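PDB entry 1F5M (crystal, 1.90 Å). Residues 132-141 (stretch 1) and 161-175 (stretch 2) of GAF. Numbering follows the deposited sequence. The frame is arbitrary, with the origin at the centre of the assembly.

Stretch 1 (132-141) EIVVPIISND
Stretch 2 161-175: VDKEFLEKLAKLINK

Strand 132-138 lies against helix 161-175, the two running roughly parallel: their N-to-C directions differ by 29° (signed crossing angle -29°) and their axes approach to 7.3 Å. The helix keeps phi/psi near -68/-38, with regular i+4 bonds such as Ala170 N to Leu166 O (2.9 Å); the strand is extended, from -159/152 at Glu132 to -109/139 at Ile138. CA atoms pair as Val135-Glu167 (6.4 Å), Ile137-Ala170 (4.9 Å) and Ser139-Asn174 (6.1 Å). Ile133 (chi1 t, chi2 t) points toward the helix, its CD1 3.8 Å from Asp162 CB and 4.1 Å from Leu166 CD1 (Leu166 m, t). Val134 points away. Val135 (t) again points toward the helix, where its two methyls meet neighbouring residues: CG2 lies 3.6 Å from Leu166 CB, CG1 3.5 Å from the aliphatic CG of Glu167 (m, t). Pro136 points away, but its O sits 3.9 Å from Ala170 CB. The small Ala170 side chain accompanies the closest backbone register, with Ile137 (m, t) placing CG1 3.9 Å from Ala170 CB and CG2 4.0 Å from Ile173 CG2 (Ile173 m, t). Ile138 (m, m) has its CA-to-CB bond sideways to the helix. Beyond the strand, Ser139 (p) and Asn140 (m) pass Asn174 (t), Ser139 CA lying 6.1 Å from Asn174 CA. Apolar packing dominates; no clear hydrogen bond links the stretches.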

# COMPACT_ATOMS: atom_id res chain seq x y z
N GLU B 132 -5.17 17.53 6.59
CA GLU B 132 -5.06 16.13 6.99
C GLU B 132 -6.13 15.71 8.01
O GLU B 132 -6.68 16.52 8.78
CB GLU B 132 -3.64 15.92 7.59
CG GLU B 132 -3.23 14.46 7.89
CD GLU B 132 -1.74 14.26 8.34
OE1 GLU B 132 -1.35 13.12 8.71
OE2 GLU B 132 -0.93 15.22 8.31
N ILE B 133 -6.47 14.42 7.98
CA ILE B 133 -7.42 13.85 8.93
C ILE B 133 -6.85 12.53 9.42
O ILE B 133 -6.37 11.68 8.61
CB ILE B 133 -8.83 13.65 8.33
CG1 ILE B 133 -9.79 13.09 9.40
CG2 ILE B 133 -8.75 12.69 7.14
CD1 ILE B 133 -11.26 13.17 9.03
N VAL B 134 -6.84 12.36 10.73
CA VAL B 134 -6.31 11.12 11.32
C VAL B 134 -7.29 10.57 12.31
O VAL B 134 -7.73 11.27 13.23
CB VAL B 134 -4.96 11.31 12.04
CG1 VAL B 134 -4.43 9.95 12.50
CG2 VAL B 134 -3.98 11.97 11.12
N VAL B 135 -7.67 9.32 12.06
CA VAL B 135 -8.64 8.63 12.89
C VAL B 135 -7.99 7.43 13.59
O VAL B 135 -7.45 6.48 12.94
CB VAL B 135 -9.82 8.15 12.01
CG1 VAL B 135 -10.86 7.38 12.83
CG2 VAL B 135 -10.45 9.34 11.31
N PRO B 136 -8.02 7.43 14.93
CA PRO B 136 -7.41 6.29 15.64
C PRO B 136 -8.25 5.00 15.66
O PRO B 136 -9.48 5.04 15.77
CB PRO B 136 -7.17 6.85 17.04
CG PRO B 136 -8.35 7.70 17.23
CD PRO B 136 -8.57 8.41 15.88
N ILE B 137 -7.58 3.85 15.51
CA ILE B 137 -8.24 2.56 15.51
C ILE B 137 -8.12 2.07 16.94
O ILE B 137 -7.02 1.96 17.46
CB ILE B 137 -7.52 1.61 14.52
CG1 ILE B 137 -7.67 2.18 13.09
CG2 ILE B 137 -8.10 0.23 14.59
CD1 ILE B 137 -6.63 1.62 12.13
N ILE B 138 -9.26 1.76 17.57
CA ILE B 138 -9.26 1.36 18.98
C ILE B 138 -9.57 -0.10 19.25
O ILE B 138 -10.45 -0.67 18.62
CB ILE B 138 -10.28 2.23 19.78
CG1 ILE B 138 -10.01 3.72 19.50
CG2 ILE B 138 -10.24 1.88 21.26
CD1 ILE B 138 -8.66 4.19 19.99
N SER B 139 -8.85 -0.71 20.19
CA SER B 139 -9.08 -2.13 20.52
C SER B 139 -10.29 -2.31 21.43
O SER B 139 -10.82 -1.34 21.99
CB SER B 139 -7.87 -2.71 21.25
OG SER B 139 -7.67 -1.99 22.45
N ASN B 140 -10.73 -3.55 21.59
CA ASN B 140 -11.85 -3.84 22.49
C ASN B 140 -11.43 -3.32 23.84
O ASN B 140 -12.21 -2.72 24.60
CB ASN B 140 -12.09 -5.33 22.61
CG ASN B 140 -12.59 -5.92 21.33
OD1 ASN B 140 -13.20 -5.22 20.53
ND2 ASN B 140 -12.35 -7.21 21.13
N ASP B 141 -10.16 -3.54 24.10
CA ASP B 141 -9.50 -3.17 25.32
C ASP B 141 -9.42 -1.63 25.43
O ASP B 141 -9.05 -1.09 26.47
CB ASP B 141 -8.10 -3.83 25.33
CG ASP B 141 -7.98 -5.10 24.33
OD1 ASP B 141 -7.04 -5.94 24.47
OD2 ASP B 141 -8.79 -5.25 23.39
N VAL B 161 -18.10 14.53 8.46
CA VAL B 161 -18.75 13.40 7.80
C VAL B 161 -17.61 12.40 7.52
O VAL B 161 -17.80 11.20 7.57
CB VAL B 161 -19.38 13.79 6.43
CG1 VAL B 161 -19.36 12.55 5.45
CG2 VAL B 161 -20.82 14.26 6.65
N ASP B 162 -16.41 12.90 7.21
CA ASP B 162 -15.26 12.04 6.95
C ASP B 162 -14.91 11.31 8.25
O ASP B 162 -14.60 10.11 8.24
CB ASP B 162 -14.08 12.88 6.51
CG ASP B 162 -14.34 13.57 5.19
OD1 ASP B 162 -14.87 12.87 4.31
OD2 ASP B 162 -14.03 14.78 5.06
N LYS B 163 -14.95 12.04 9.35
CA LYS B 163 -14.65 11.46 10.66
C LYS B 163 -15.65 10.38 11.02
O LYS B 163 -15.29 9.33 11.61
CB LYS B 163 -14.72 12.54 11.76
CG LYS B 163 -14.65 11.91 13.20
CD LYS B 163 -14.86 12.95 14.32
CE LYS B 163 -15.05 12.27 15.68
NZ LYS B 163 -15.17 13.32 16.71
N GLU B 164 -16.92 10.66 10.72
CA GLU B 164 -17.98 9.74 11.07
C GLU B 164 -17.77 8.43 10.31
O GLU B 164 -17.80 7.36 10.93
CB GLU B 164 -19.36 10.32 10.74
CG GLU B 164 -20.49 9.44 11.21
CD GLU B 164 -21.84 10.13 11.15
OE1 GLU B 164 -22.58 9.98 12.13
OE2 GLU B 164 -22.17 10.83 10.14
N PHE B 165 -17.57 8.51 9.00
CA PHE B 165 -17.35 7.27 8.23
C PHE B 165 -16.03 6.60 8.55
O PHE B 165 -15.95 5.36 8.58
CB PHE B 165 -17.46 7.51 6.71
CG PHE B 165 -18.90 7.41 6.17
CD1 PHE B 165 -19.64 8.58 5.87
CD2 PHE B 165 -19.52 6.16 5.99
CE1 PHE B 165 -20.98 8.50 5.40
CE2 PHE B 165 -20.88 6.05 5.53
CZ PHE B 165 -21.61 7.22 5.23
N LEU B 166 -14.97 7.37 8.79
CA LEU B 166 -13.70 6.71 9.06
C LEU B 166 -13.71 6.07 10.44
O LEU B 166 -12.99 5.08 10.65
CB LEU B 166 -12.53 7.67 8.94
CG LEU B 166 -12.26 8.18 7.53
CD1 LEU B 166 -11.18 9.29 7.60
CD2 LEU B 166 -11.77 7.05 6.66
N GLU B 167 -14.48 6.61 11.39
CA GLU B 167 -14.50 5.98 12.70
C GLU B 167 -15.31 4.69 12.61
O GLU B 167 -15.08 3.79 13.39
CB GLU B 167 -15.07 6.92 13.80
CG GLU B 167 -14.07 8.05 14.13
CD GLU B 167 -14.38 8.82 15.41
OE1 GLU B 167 -15.55 8.80 15.84
OE2 GLU B 167 -13.44 9.45 15.97
N LYS B 168 -16.24 4.58 11.66
CA LYS B 168 -17.00 3.34 11.53
C LYS B 168 -16.05 2.30 10.93
O LYS B 168 -16.05 1.12 11.33
CB LYS B 168 -18.15 3.49 10.56
CG LYS B 168 -19.38 4.19 11.13
CD LYS B 168 -20.36 4.55 9.99
CE LYS B 168 -21.60 5.23 10.57
NZ LYS B 168 -22.54 5.71 9.52
N LEU B 169 -15.23 2.77 9.99
CA LEU B 169 -14.28 1.90 9.31
C LEU B 169 -13.24 1.36 10.28
O LEU B 169 -12.81 0.21 10.16
CB LEU B 169 -13.56 2.66 8.18
CG LEU B 169 -12.49 1.85 7.41
CD1 LEU B 169 -13.16 0.63 6.73
CD2 LEU B 169 -11.86 2.75 6.33
N ALA B 170 -12.81 2.21 11.20
CA ALA B 170 -11.82 1.84 12.19
C ALA B 170 -12.40 0.74 13.07
O ALA B 170 -11.70 -0.18 13.47
CB ALA B 170 -11.42 3.11 13.05
N LYS B 171 -13.69 0.83 13.38
CA LYS B 171 -14.31 -0.21 14.21
C LYS B 171 -14.38 -1.56 13.46
O LYS B 171 -14.20 -2.64 14.06
CB LYS B 171 -15.70 0.25 14.66
CG LYS B 171 -15.65 1.32 15.73
CD LYS B 171 -17.05 1.80 16.06
CE LYS B 171 -17.01 2.93 17.09
NZ LYS B 171 -16.15 4.09 16.62
N LEU B 172 -14.60 -1.49 12.16
CA LEU B 172 -14.70 -2.69 11.32
C LEU B 172 -13.33 -3.34 11.17
O LEU B 172 -13.22 -4.58 10.96
CB LEU B 172 -15.25 -2.34 9.92
CG LEU B 172 -16.71 -1.99 9.74
CD1 LEU B 172 -17.03 -1.73 8.28
CD2 LEU B 172 -17.56 -3.12 10.28
N ILE B 173 -12.30 -2.51 11.24
CA ILE B 173 -10.92 -2.98 11.12
C ILE B 173 -10.59 -3.70 12.42
O ILE B 173 -10.04 -4.81 12.41
CB ILE B 173 -9.96 -1.77 10.91
CG1 ILE B 173 -10.01 -1.35 9.44
CG2 ILE B 173 -8.53 -2.10 11.36
CD1 ILE B 173 -9.25 -0.11 9.11
N ASN B 174 -10.95 -3.08 13.54
CA ASN B 174 -10.68 -3.71 14.84
C ASN B 174 -11.33 -5.10 14.96
O ASN B 174 -10.72 -6.05 15.49
CB ASN B 174 -11.22 -2.86 15.97
CG ASN B 174 -11.15 -3.58 17.31
OD1 ASN B 174 -12.16 -3.72 18.00
ND2 ASN B 174 -9.94 -4.03 17.69
N LYS B 175 -12.57 -5.23 14.48
CA LYS B 175 -13.30 -6.50 14.57
C LYS B 175 -12.88 -7.50 13.52
O LYS B 175 -13.15 -8.70 13.67
CB LYS B 175 -14.81 -6.28 14.41
CG LYS B 175 -15.41 -5.31 15.40
CD LYS B 175 -16.48 -4.46 14.71
CE LYS B 175 -17.84 -5.15 14.64
NZ LYS B 175 -18.47 -5.21 16.01